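GARP domain-containing protein (Trypanosoma brucei brucei TREU927, PDB 6XZ6) binds the host complement regulator factor H as a trypanosome receptor, probably at the cell surface, and increases transmission of the parasite to tsetse flies. Local coordinates at residues 35-40 against 96-101; 8-13 against 132-137; 146-151 against 183-188; 24-29 against 102-107. All coordinates share one frame; numbering follows the deposited sequence.

Interaction 1: 35-40 against 96-101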
loop_
_atom_site.group_PDB
_atom_site.type_symbol
_atom_site.label_atom_id
_atom_site.label_comp_id
_atom_site.label_asym_id
_atom_site.label_seq_id
_atom_site.Cartn_x
_atom_site.Cartn_y
_atom_site.Cartn_z
ATOM N N PHE A 35 -3.728 -11.903 3.369
ATOM C CA PHE A 35 -3.510 -13.339 3.610
ATOM C C PHE A 35 -3.405 -13.628 5.104
ATOM O O PHE A 35 -4.089 -14.515 5.608
ATOM C CB PHE A 35 -2.249 -13.813 2.881
ATOM C CG PHE A 35 -2.401 -14.000 1.391
ATOM C CD1 PHE A 35 -3.642 -14.314 0.836
ATOM C CD2 PHE A 35 -1.278 -13.982 0.550
ATOM C CE1 PHE A 35 -3.767 -14.551 -0.529
ATOM C CE2 PHE A 35 -1.400 -14.221 -0.815
ATOM C CZ PHE A 35 -2.646 -14.520 -1.343
ATOM N N GLU A 36 -2.608 -12.814 5.825
ATOM C CA GLU A 36 -2.425 -12.891 7.271
ATOM C C GLU A 36 -3.754 -12.726 8.037
ATOM O O GLU A 36 -4.012 -13.499 8.957
ATOM C CB GLU A 36 -1.357 -11.874 7.730
ATOM C CG GLU A 36 -1.010 -12.005 9.199
ATOM C CD GLU A 36 -0.030 -10.987 9.727
ATOM O OE1 GLU A 36 0.109 -10.908 10.968
ATOM O OE2 GLU A 36 0.584 -10.259 8.915
ATOM N N ALA A 37 -4.589 -11.737 7.648
ATOM C CA ALA A 37 -5.902 -11.489 8.253
ATOM C C ALA A 37 -6.839 -12.682 8.019
ATOM O O ALA A 37 -7.510 -13.122 8.950
ATOM C CB ALA A 37 -6.509 -10.212 7.689
ATOM N N VAL A 38 -6.831 -13.237 6.801
ATOM C CA VAL A 38 -7.631 -14.403 6.402
ATOM C C VAL A 38 -7.209 -15.634 7.226
ATOM O O VAL A 38 -8.058 -16.378 7.691
ATOM C CB VAL A 38 -7.531 -14.632 4.852
ATOM C CG1 VAL A 38 -7.910 -16.073 4.442
ATOM C CG2 VAL A 38 -8.382 -13.608 4.104
ATOM N N GLY A 39 -5.904 -15.824 7.395
ATOM C CA GLY A 39 -5.356 -16.913 8.193
ATOM C C GLY A 39 -5.730 -16.785 9.649
ATOM O O GLY A 39 -6.220 -17.739 10.232
ATOM N N ALA A 40 -5.551 -15.581 10.226
ATOM C CA ALA A 40 -5.897 -15.253 11.608
ATOM C C ALA A 40 -7.378 -15.467 11.879
ATOM O O ALA A 40 -7.717 -16.080 12.878
ATOM C CB ALA A 40 -5.506 -13.831 11.915
ATOM N N GLU A 96 -11.634 -4.694 8.015
ATOM C CA GLU A 96 -10.883 -3.425 7.929
ATOM C C GLU A 96 -9.614 -3.608 7.095
ATOM O O GLU A 96 -9.308 -2.762 6.272
ATOM C CB GLU A 96 -10.535 -2.806 9.300
ATOM C CG GLU A 96 -11.607 -2.822 10.382
ATOM C CD GLU A 96 -12.721 -1.790 10.370
ATOM O OE1 GLU A 96 -13.410 -1.656 11.412
ATOM O OE2 GLU A 96 -12.926 -1.139 9.322
ATOM N N VAL A 97 -8.890 -4.721 7.291
ATOM C CA VAL A 97 -7.697 -5.049 6.495
ATOM C C VAL A 97 -8.070 -5.000 4.989
ATOM O O VAL A 97 -7.406 -4.305 4.240
ATOM C CB VAL A 97 -7.056 -6.426 6.886
ATOM C CG1 VAL A 97 -5.965 -6.825 5.912
ATOM C CG2 VAL A 97 -6.542 -6.420 8.314
ATOM N N LYS A 98 -9.118 -5.712 4.558
ATOM C CA LYS A 98 -9.565 -5.688 3.149
ATOM C C LYS A 98 -9.916 -4.232 2.676
ATOM O O LYS A 98 -9.626 -3.874 1.544
ATOM C CB LYS A 98 -10.754 -6.631 2.932
ATOM C CG LYS A 98 -10.337 -8.055 2.677
ATOM C CD LYS A 98 -11.188 -9.084 3.439
ATOM C CE LYS A 98 -10.462 -10.412 3.620
ATOM N NZ LYS A 98 -9.228 -10.293 4.463
ATOM N N ARG A 99 -10.478 -3.413 3.559
ATOM C CA ARG A 99 -10.864 -2.041 3.294
ATOM C C ARG A 99 -9.664 -1.091 3.110
ATOM O O ARG A 99 -9.695 -0.275 2.190
ATOM C CB ARG A 99 -11.782 -1.578 4.418
ATOM C CG ARG A 99 -12.280 -0.183 4.257
ATOM C CD ARG A 99 -12.854 0.253 5.566
ATOM N NE ARG A 99 -12.450 1.623 5.847
ATOM C CZ ARG A 99 -12.315 2.122 7.064
ATOM N NH1 ARG A 99 -12.570 1.373 8.126
ATOM N NH2 ARG A 99 -11.934 3.379 7.232
ATOM N N PHE A 100 -8.642 -1.165 3.978
ATOM C CA PHE A 100 -7.443 -0.340 3.872
ATOM C C PHE A 100 -6.536 -0.766 2.738
ATOM O O PHE A 100 -5.905 0.087 2.124
ATOM C CB PHE A 100 -6.692 -0.274 5.200
ATOM C CG PHE A 100 -7.504 0.436 6.260
ATOM C CD1 PHE A 100 -7.920 1.753 6.078
ATOM C CD2 PHE A 100 -7.881 -0.223 7.429
ATOM C CE1 PHE A 100 -8.699 2.392 7.037
ATOM C CE2 PHE A 100 -8.654 0.423 8.396
ATOM C CZ PHE A 100 -9.047 1.730 8.197
ATOM N N ALA A 101 -6.487 -2.085 2.453
ATOM C CA ALA A 101 -5.767 -2.715 1.346
ATOM C C ALA A 101 -6.379 -2.207 0.037
ATOM O O ALA A 101 -5.642 -1.790 -0.842
ATOM C CB ALA A 101 -5.890 -4.223 1.435
#
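A37 and V97 meet at the heart of this contact, where the methyl of A37 settles into the fork of the V97 side chain. A37 CB lies 3.8 Å from V97 CG2, and V97 CG1 stands at 3.9 Å from the same A37 CB, so the alanine touches both branches about equally. With CG1 anti to the backbone N (chi1 171°), V97 directs its fork at the neighbouring helix. The small alanine lets the backbones approach here, and the CA atoms of A37 and V97 are 6.9 Å apart. Both residues are buried, and V97 also rests on T188 of helix 165-208, which closes the inner side of the pair.

Toward the outside the packing becomes looser and more polar. K98 leaves its helix to one side, then bends at its second and fourth torsions, so that its ammonium end reaches back to helix 35-40. There K98 NZ comes within 3.4 Å of V38 CG2, the two side chains crossing at about a right angle. The lysine thus sets its CE and NZ over the CG2 methyl of the exposed V38 rather than pairing with an acid of the facing segment. Farther round the outer surface, R99 NH1 forms a salt bridge of 2.8 Å with E96 OE2, one turn earlier on the same helix, while F100 CZ sits over the rim of one guanidinium face.

Segments 35-40 and 96-101 run at 170° to each other, as expected for an antiparallel pair in a long alpha-helical bundle, with small aliphatic residues inside and charged ones along the flank.

Interaction 2: 8-13 against 132-137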
loop_
_atom_site.group_PDB
_atom_site.type_symbol
_atom_site.label_atom_id
_atom_site.label_comp_id
_atom_site.label_asym_id
_atom_site.label_seq_id
_atom_site.Cartn_x
_atom_site.Cartn_y
_atom_site.Cartn_z
ATOM N N ALA A 8 20.319 18.885 -10.443
ATOM C CA ALA A 8 18.878 19.046 -10.262
ATOM C C ALA A 8 18.146 17.834 -10.836
ATOM O O ALA A 8 17.389 17.163 -10.123
ATOM C CB ALA A 8 18.408 20.304 -10.976
ATOM N N GLU A 9 18.412 17.530 -12.110
ATOM C CA GLU A 9 17.806 16.421 -12.811
ATOM C C GLU A 9 18.159 15.066 -12.193
ATOM O O GLU A 9 17.342 14.152 -12.219
ATOM C CB GLU A 9 18.150 16.501 -14.302
ATOM C CG GLU A 9 17.384 15.467 -15.127
ATOM C CD GLU A 9 17.724 15.348 -16.594
ATOM O OE1 GLU A 9 17.262 14.356 -17.201
ATOM O OE2 GLU A 9 18.448 16.223 -17.130
ATOM N N LEU A 10 19.363 14.932 -11.620
ATOM C CA LEU A 10 19.779 13.669 -10.965
ATOM C C LEU A 10 19.054 13.520 -9.623
ATOM O O LEU A 10 18.593 12.427 -9.302
ATOM C CB LEU A 10 21.308 13.581 -10.807
ATOM C CG LEU A 10 21.918 12.305 -10.218
ATOM C CD1 LEU A 10 21.337 10.987 -10.878
ATOM C CD2 LEU A 10 23.375 12.343 -10.351
ATOM N N GLU A 11 18.905 14.634 -8.872
ATOM C CA GLU A 11 18.164 14.679 -7.604
ATOM C C GLU A 11 16.705 14.351 -7.853
ATOM O O GLU A 11 16.139 13.551 -7.107
ATOM C CB GLU A 11 18.331 16.035 -6.867
ATOM C CG GLU A 11 19.537 16.088 -5.934
ATOM C CD GLU A 11 19.942 14.794 -5.223
ATOM O OE1 GLU A 11 21.014 14.237 -5.565
ATOM O OE2 GLU A 11 19.181 14.330 -4.337
ATOM N N GLN A 12 16.129 14.910 -8.948
ATOM C CA GLN A 12 14.739 14.675 -9.390
ATOM C C GLN A 12 14.505 13.240 -9.839
ATOM O O GLN A 12 13.444 12.707 -9.558
ATOM C CB GLN A 12 14.341 15.613 -10.545
ATOM C CG GLN A 12 14.150 17.076 -10.163
ATOM C CD GLN A 12 14.117 17.978 -11.369
ATOM O OE1 GLN A 12 13.958 17.559 -12.534
ATOM N NE2 GLN A 12 14.271 19.242 -11.103
ATOM N N THR A 13 15.447 12.645 -10.597
ATOM C CA THR A 13 15.309 11.280 -11.132
ATOM C C THR A 13 15.344 10.259 -9.977
ATOM O O THR A 13 14.574 9.313 -9.996
ATOM C CB THR A 13 16.324 11.023 -12.270
ATOM O OG1 THR A 13 16.135 12.023 -13.259
ATOM C CG2 THR A 13 16.145 9.657 -12.932
ATOM N N LYS A 132 20.377 8.566 -17.150
ATOM C CA LYS A 132 19.806 7.514 -18.017
ATOM C C LYS A 132 20.055 6.150 -17.389
ATOM O O LYS A 132 19.179 5.280 -17.481
ATOM C CB LYS A 132 20.449 7.506 -19.410
ATOM C CG LYS A 132 19.937 8.528 -20.376
ATOM C CD LYS A 132 20.633 8.316 -21.720
ATOM C CE LYS A 132 20.352 9.449 -22.686
ATOM N NZ LYS A 132 21.450 9.600 -23.681
ATOM N N GLN A 133 21.250 5.971 -16.738
ATOM C CA GLN A 133 21.603 4.696 -16.102
ATOM C C GLN A 133 20.783 4.424 -14.855
ATOM O O GLN A 133 20.361 3.283 -14.657
ATOM C CB GLN A 133 23.087 4.616 -15.784
ATOM C CG GLN A 133 23.510 3.262 -15.271
ATOM C CD GLN A 133 24.817 3.339 -14.585
ATOM O OE1 GLN A 133 24.940 3.849 -13.471
ATOM N NE2 GLN A 133 25.815 2.846 -15.251
ATOM N N LEU A 134 20.557 5.465 -14.021
ATOM C CA LEU A 134 19.767 5.362 -12.790
ATOM C C LEU A 134 18.317 4.984 -13.105
ATOM O O LEU A 134 17.791 4.066 -12.480
ATOM C CB LEU A 134 19.862 6.655 -11.957
ATOM C CG LEU A 134 18.782 6.851 -10.894
ATOM C CD1 LEU A 134 19.059 6.048 -9.655
ATOM C CD2 LEU A 134 18.636 8.292 -10.536
ATOM N N ALA A 135 17.696 5.668 -14.102
ATOM C CA ALA A 135 16.325 5.429 -14.552
ATOM C C ALA A 135 16.154 4.050 -15.242
ATOM O O ALA A 135 15.089 3.441 -15.100
ATOM C CB ALA A 135 15.884 6.539 -15.471
ATOM N N LYS A 136 17.186 3.559 -15.979
ATOM C CA LYS A 136 17.137 2.244 -16.636
ATOM C C LYS A 136 17.177 1.112 -15.602
ATOM O O LYS A 136 16.482 0.109 -15.785
ATOM C CB LYS A 136 18.278 2.059 -17.640
ATOM C CG LYS A 136 17.869 2.284 -19.097
ATOM C CD LYS A 136 19.087 2.257 -20.040
ATOM C CE LYS A 136 19.091 3.388 -21.053
ATOM N NZ LYS A 136 20.468 3.905 -21.297
ATOM N N GLU A 137 17.969 1.282 -14.511
ATOM C CA GLU A 137 18.120 0.336 -13.405
ATOM C C GLU A 137 16.855 0.260 -12.552
ATOM O O GLU A 137 16.602 -0.745 -11.894
ATOM C CB GLU A 137 19.278 0.776 -12.508
ATOM C CG GLU A 137 20.651 0.258 -12.908
ATOM C CD GLU A 137 21.826 1.030 -12.320
ATOM O OE1 GLU A 137 21.698 1.608 -11.215
ATOM O OE2 GLU A 137 22.892 1.053 -12.976
#
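Segments 8-13 and 132-137 run nearly parallel, at 8° to each other, with the CA atoms of T13 and A135 forming the closest pair at 6.9 Å. L134 contributes more to the contact than any other residue. Its CD2 methyl projects between two residues one turn apart on the facing helix, lying 3.7 Å from T13 CG2 and 3.8 Å from L10 CD1. L10 arrives from the more open flank; its CG is anti to the backbone N (chi1 -177°), which carries the branch out toward L134. On the inner flank T13 CG2 also meets A135 CB, at 4.0 Å.

T13 divides its two branches between two tasks. CG2 faces the apolar side chains, whereas OG1 turns back to its own helix and donates to E9 O over 2.7 Å. That carbonyl also accepts from T13 N, the two donors reaching it from opposite faces of its plane. The threonine hydroxyl is therefore satisfied inside helix 4-61, and its methyl is left for the interhelical packing. I131 extends the apolar patch, touching E9, L10 and T13, while A122 of helix 67-125 lies against T13 and A135.

A disulfide between C17 of helix 4-61 and C138, directly after segment 132-137, ties the two parts covalently. E9 OE1 accepts from G127 N and forms a salt bridge with R16 of the factor H chain, while Q12 NE2 bonds to E18 O of factor H. The packing thus holds the same helical segment whose E9 and Q12 meet factor H, consistent with a place next to the binding site.

Interaction 3: 146-151 against 183-188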
loop_
_atom_site.group_PDB
_atom_site.type_symbol
_atom_site.label_atom_id
_atom_site.label_comp_id
_atom_site.label_asym_id
_atom_site.label_seq_id
_atom_site.Cartn_x
_atom_site.Cartn_y
_atom_site.Cartn_z
ATOM N N VAL A 146 7.789 -0.772 2.992
ATOM C CA VAL A 146 7.053 0.491 2.973
ATOM C C VAL A 146 6.474 0.695 4.383
ATOM O O VAL A 146 5.731 -0.148 4.918
ATOM C CB VAL A 146 5.976 0.661 1.864
ATOM C CG1 VAL A 146 5.528 2.117 1.758
ATOM C CG2 VAL A 146 6.476 0.179 0.513
ATOM N N THR A 147 6.885 1.797 5.003
ATOM C CA THR A 147 6.393 2.216 6.304
ATOM C C THR A 147 5.657 3.517 6.035
ATOM O O THR A 147 6.051 4.224 5.111
ATOM C CB THR A 147 7.551 2.462 7.298
ATOM O OG1 THR A 147 8.440 3.446 6.773
ATOM C CG2 THR A 147 8.296 1.191 7.675
ATOM N N PRO A 148 4.640 3.900 6.830
ATOM C CA PRO A 148 4.015 5.220 6.631
ATOM C C PRO A 148 4.992 6.407 6.558
ATOM O O PRO A 148 4.787 7.286 5.749
ATOM C CB PRO A 148 3.071 5.331 7.839
ATOM C CG PRO A 148 2.713 3.912 8.145
ATOM C CD PRO A 148 4.021 3.191 7.970
ATOM N N GLU A 149 6.070 6.397 7.348
ATOM C CA GLU A 149 7.091 7.452 7.406
ATOM C C GLU A 149 7.924 7.518 6.124
ATOM O O GLU A 149 8.306 8.618 5.716
ATOM C CB GLU A 149 8.025 7.282 8.631
ATOM C CG GLU A 149 7.342 6.828 9.927
ATOM C CD GLU A 149 7.176 5.323 10.121
ATOM O OE1 GLU A 149 8.211 4.619 10.223
ATOM O OE2 GLU A 149 6.015 4.848 10.176
ATOM N N ALA A 150 8.235 6.355 5.506
ATOM C CA ALA A 150 9.007 6.292 4.254
ATOM C C ALA A 150 8.168 6.828 3.108
ATOM O O ALA A 150 8.693 7.517 2.239
ATOM C CB ALA A 150 9.431 4.864 3.954
ATOM N N LEU A 151 6.866 6.524 3.111
ATOM C CA LEU A 151 5.927 6.999 2.109
ATOM C C LEU A 151 5.848 8.536 2.100
ATOM O O LEU A 151 5.973 9.111 1.025
ATOM C CB LEU A 151 4.549 6.359 2.357
ATOM C CG LEU A 151 3.579 6.198 1.201
ATOM C CD1 LEU A 151 4.186 5.421 0.040
ATOM C CD2 LEU A 151 2.384 5.451 1.665
ATOM N N GLU A 183 -3.209 2.227 9.635
ATOM C CA GLU A 183 -4.453 1.574 10.018
ATOM C C GLU A 183 -4.511 0.151 9.487
ATOM O O GLU A 183 -5.188 -0.665 10.100
ATOM C CB GLU A 183 -5.666 2.360 9.501
ATOM C CG GLU A 183 -5.945 3.658 10.239
ATOM C CD GLU A 183 -7.026 4.510 9.606
ATOM O OE1 GLU A 183 -7.975 4.896 10.330
ATOM O OE2 GLU A 183 -6.931 4.799 8.392
ATOM N N LEU A 184 -3.834 -0.161 8.349
ATOM C CA LEU A 184 -3.797 -1.530 7.786
ATOM C C LEU A 184 -2.996 -2.421 8.738
ATOM O O LEU A 184 -3.336 -3.587 8.928
ATOM C CB LEU A 184 -3.174 -1.577 6.354
ATOM C CG LEU A 184 -3.007 -2.980 5.682
ATOM C CD1 LEU A 184 -4.287 -3.442 5.075
ATOM C CD2 LEU A 184 -1.972 -2.953 4.582
ATOM N N GLN A 185 -1.959 -1.850 9.360
ATOM C CA GLN A 185 -1.107 -2.569 10.306
ATOM C C GLN A 185 -1.771 -2.721 11.680
ATOM O O GLN A 185 -1.640 -3.783 12.290
ATOM C CB GLN A 185 0.291 -1.940 10.370
ATOM C CG GLN A 185 0.899 -1.779 8.952
ATOM C CD GLN A 185 2.227 -1.076 8.930
ATOM O OE1 GLN A 185 2.517 -0.179 9.739
ATOM N NE2 GLN A 185 3.069 -1.439 7.963
ATOM N N LYS A 186 -2.565 -1.722 12.121
ATOM C CA LYS A 186 -3.297 -1.800 13.401
ATOM C C LYS A 186 -4.383 -2.879 13.290
ATOM O O LYS A 186 -4.560 -3.663 14.227
ATOM C CB LYS A 186 -3.939 -0.453 13.787
ATOM C CG LYS A 186 -2.965 0.657 14.173
ATOM C CD LYS A 186 -3.680 1.822 14.875
ATOM C CE LYS A 186 -4.060 2.976 13.964
ATOM N NZ LYS A 186 -2.926 3.913 13.757
ATOM N N ALA A 187 -5.082 -2.934 12.132
ATOM C CA ALA A 187 -6.136 -3.901 11.845
ATOM C C ALA A 187 -5.612 -5.309 11.716
ATOM O O ALA A 187 -6.303 -6.248 12.102
ATOM C CB ALA A 187 -6.890 -3.502 10.600
ATOM N N THR A 188 -4.399 -5.481 11.195
ATOM C CA THR A 188 -3.791 -6.818 11.092
ATOM C C THR A 188 -3.445 -7.337 12.497
ATOM O O THR A 188 -3.736 -8.494 12.795
ATOM C CB THR A 188 -2.630 -6.850 10.078
ATOM O OG1 THR A 188 -3.027 -6.174 8.884
ATOM C CG2 THR A 188 -2.227 -8.272 9.717
#
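Q185 reaches toward V146 and P148 with a long side chain, and the amide group at its end makes the whole of this loose contact. CG lies beside the backbone N (chi1 -51°) and the chain continues extended beyond it (chi2 176°), which carries the amide toward the start of helix 148-161. Its two ends approach different neighbours: OE1 is 4.1 Å from P148 CD, and NE2 is 4.2 Å from V146 O. These are packing distances, and the proline ring and glutamine chain cross obliquely.

T147, between the two touched residues, uses its side chain for its own helix. A chi1 of 58° places OG1 where it accepts from A150 N over 3.2 Å, a capping bond at the helix N-terminus, with P148 filling the first helical position. On the opposite segment, T188 OG1 donates to L184 O, 2.6 Å away, a carbonyl that also accepts from T188 N.

V146 packs on K25 and L181, and P148 on A178 and E182, so the turn is seated mainly by other residues of the bundle. A threonine N-cap followed by proline is a classic helix start, here laid against the long helix 165-208.

Interaction 4: 24-29 against 102-107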
loop_
_atom_site.group_PDB
_atom_site.type_symbol
_atom_site.label_atom_id
_atom_site.label_comp_id
_atom_site.label_asym_id
_atom_site.label_seq_id
_atom_site.Cartn_x
_atom_site.Cartn_y
_atom_site.Cartn_z
ATOM N N ARG A 24 5.362 0.046 -6.273
ATOM C CA ARG A 24 5.368 -1.333 -6.765
ATOM C C ARG A 24 5.327 -2.339 -5.606
ATOM O O ARG A 24 4.794 -3.430 -5.780
ATOM C CB ARG A 24 6.581 -1.567 -7.661
ATOM C CG ARG A 24 6.567 -0.673 -8.879
ATOM C CD ARG A 24 7.925 -0.644 -9.505
ATOM N NE ARG A 24 7.995 0.243 -10.667
ATOM C CZ ARG A 24 9.125 0.718 -11.180
ATOM N NH1 ARG A 24 10.297 0.425 -10.622
ATOM N NH2 ARG A 24 9.094 1.512 -12.232
ATOM N N LYS A 25 5.865 -1.963 -4.423
ATOM C CA LYS A 25 5.870 -2.766 -3.199
ATOM C C LYS A 25 4.531 -2.786 -2.511
ATOM O O LYS A 25 4.159 -3.849 -2.033
ATOM C CB LYS A 25 6.982 -2.329 -2.218
ATOM C CG LYS A 25 7.172 -3.196 -0.959
ATOM C CD LYS A 25 7.446 -4.671 -1.288
ATOM C CE LYS A 25 7.933 -5.462 -0.118
ATOM N NZ LYS A 25 7.706 -6.916 -0.327
ATOM N N LEU A 26 3.807 -1.645 -2.438
ATOM C CA LEU A 26 2.481 -1.565 -1.785
ATOM C C LEU A 26 1.502 -2.712 -2.135
ATOM O O LEU A 26 0.933 -3.241 -1.186
ATOM C CB LEU A 26 1.758 -0.216 -1.985
ATOM C CG LEU A 26 2.146 0.949 -1.079
ATOM C CD1 LEU A 26 1.271 2.171 -1.373
ATOM C CD2 LEU A 26 2.042 0.585 0.383
ATOM N N PRO A 27 1.245 -3.122 -3.407
ATOM C CA PRO A 27 0.262 -4.199 -3.642
ATOM C C PRO A 27 0.703 -5.581 -3.139
ATOM O O PRO A 27 -0.139 -6.450 -2.849
ATOM C CB PRO A 27 0.102 -4.211 -5.164
ATOM C CG PRO A 27 0.738 -3.039 -5.660
ATOM C CD PRO A 27 1.773 -2.624 -4.686
ATOM N N LEU A 28 2.027 -5.792 -3.062
ATOM C CA LEU A 28 2.632 -7.033 -2.590
ATOM C C LEU A 28 2.486 -7.102 -1.062
ATOM O O LEU A 28 2.123 -8.127 -0.514
ATOM C CB LEU A 28 4.107 -7.097 -3.016
ATOM C CG LEU A 28 4.493 -6.617 -4.432
ATOM C CD1 LEU A 28 6.012 -6.579 -4.588
ATOM C CD2 LEU A 28 3.885 -7.486 -5.497
ATOM N N LEU A 29 2.704 -5.987 -0.393
ATOM C CA LEU A 29 2.558 -5.778 1.042
ATOM C C LEU A 29 1.079 -5.945 1.469
ATOM O O LEU A 29 0.821 -6.706 2.389
ATOM C CB LEU A 29 3.043 -4.353 1.311
ATOM C CG LEU A 29 3.275 -3.910 2.716
ATOM C CD1 LEU A 29 4.397 -2.883 2.749
ATOM C CD2 LEU A 29 2.006 -3.305 3.295
ATOM N N ARG A 102 -7.714 -2.130 -0.053
ATOM C CA ARG A 102 -8.419 -1.608 -1.222
ATOM C C ARG A 102 -8.060 -0.148 -1.489
ATOM O O ARG A 102 -7.855 0.232 -2.639
ATOM C CB ARG A 102 -9.932 -1.749 -1.047
ATOM C CG ARG A 102 -10.692 -1.677 -2.365
ATOM C CD ARG A 102 -12.161 -1.990 -2.275
ATOM N NE ARG A 102 -12.885 -1.205 -1.280
ATOM C CZ ARG A 102 -13.317 -1.689 -0.123
ATOM N NH1 ARG A 102 -13.058 -2.952 0.218
ATOM N NH2 ARG A 102 -14.013 -0.919 0.705
ATOM N N ALA A 103 -8.007 0.666 -0.430
ATOM C CA ALA A 103 -7.699 2.091 -0.467
ATOM C C ALA A 103 -6.292 2.310 -1.002
ATOM O O ALA A 103 -6.076 3.156 -1.868
ATOM C CB ALA A 103 -7.815 2.656 0.936
ATOM N N LEU A 104 -5.343 1.506 -0.500
ATOM C CA LEU A 104 -3.935 1.554 -0.878
ATOM C C LEU A 104 -3.703 1.037 -2.285
ATOM O O LEU A 104 -2.803 1.507 -2.973
ATOM C CB LEU A 104 -3.108 0.772 0.130
ATOM C CG LEU A 104 -2.868 1.462 1.477
ATOM C CD1 LEU A 104 -2.371 0.455 2.487
ATOM C CD2 LEU A 104 -1.900 2.640 1.335
ATOM N N ASP A 105 -4.561 0.129 -2.741
ATOM C CA ASP A 105 -4.473 -0.419 -4.074
ATOM C C ASP A 105 -4.967 0.584 -5.107
ATOM O O ASP A 105 -4.412 0.654 -6.193
ATOM C CB ASP A 105 -5.174 -1.792 -4.133
ATOM C CG ASP A 105 -4.330 -2.952 -3.578
ATOM O OD1 ASP A 105 -3.427 -2.695 -2.722
ATOM O OD2 ASP A 105 -4.568 -4.107 -3.988
ATOM N N SER A 106 -5.957 1.409 -4.750
ATOM C CA SER A 106 -6.481 2.478 -5.606
ATOM C C SER A 106 -5.429 3.578 -5.754
ATOM O O SER A 106 -5.291 4.153 -6.834
ATOM C CB SER A 106 -7.745 3.065 -4.998
ATOM O OG SER A 106 -8.762 2.086 -5.055
ATOM N N PHE A 107 -4.681 3.841 -4.666
ATOM C CA PHE A 107 -3.623 4.831 -4.610
ATOM C C PHE A 107 -2.462 4.427 -5.519
ATOM O O PHE A 107 -2.014 5.230 -6.342
ATOM C CB PHE A 107 -3.170 5.030 -3.155
ATOM C CG PHE A 107 -1.888 5.789 -2.972
ATOM C CD1 PHE A 107 -1.795 7.126 -3.346
ATOM C CD2 PHE A 107 -0.766 5.170 -2.430
ATOM C CE1 PHE A 107 -0.602 7.829 -3.177
ATOM C CE2 PHE A 107 0.420 5.879 -2.249
ATOM C CZ PHE A 107 0.499 7.196 -2.640
HETATM O O HOH W 1 -2.912 -6.637 -3.846
#
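L26 packs against L104 and F107 in an antiparallel helix pair of the bundle, at a kink in helix 4-61 introduced by P27. The L26 CD1 methyl carries this first shell. It meets the F107 ring at its edge, close to the ring plane, 3.8 Å from F107 CD2, and lies 4.2 Å from L104 CD2. F107 holds CG anti to the backbone N (chi1 167°), which brings one ring edge back to the leucine. L104 and F107 both rest on A177 of helix 165-208, so a third helix backs this apolar cluster.

Beside it, P27 and D105 bring the backbones close, their CA atoms 6.1 Å apart. P27 has no N-H to give, and L28 N makes just a weak bond, to K25 O, so the regular helical pattern is interrupted here. D105 OD1 passes P27 CA at 4.1 Å, a packing approach.

The carboxylate is positioned by partners farther along helix 4-61: D105 OD2 forms a salt bridge with R34, and T30 OG1 lies within hydrogen-bonding reach of both D105 OD1 and P27 O, which its single proton would have to share, or serve in turn. A water links the acid to the kinked turn, donating over 3.0 Å to P27 O and over an equal distance to D105 OD2.

How the interactions relate
Interactions 1 and 4 hold the same two long helices, 4-61 and 67-125, at successive levels. Interaction 4 is the buried one, with leucines and a phenylalanine beside a water-linked aspartate, whereas interaction 1 is partly buried, changing from alanine and valine to a lysine at the flank. Interaction 3 brings in helix 165-208 and touches both: T188 and L184 pack on V97, and V146 packs on K25, L26 and L29. Its own contact, an amide against a capped turn, is the smallest. Interaction 2 stands apart, centred about 24 Å from the centre of interaction 4; it joins the short helix 129-137 to helix 4-61 beside bound factor H.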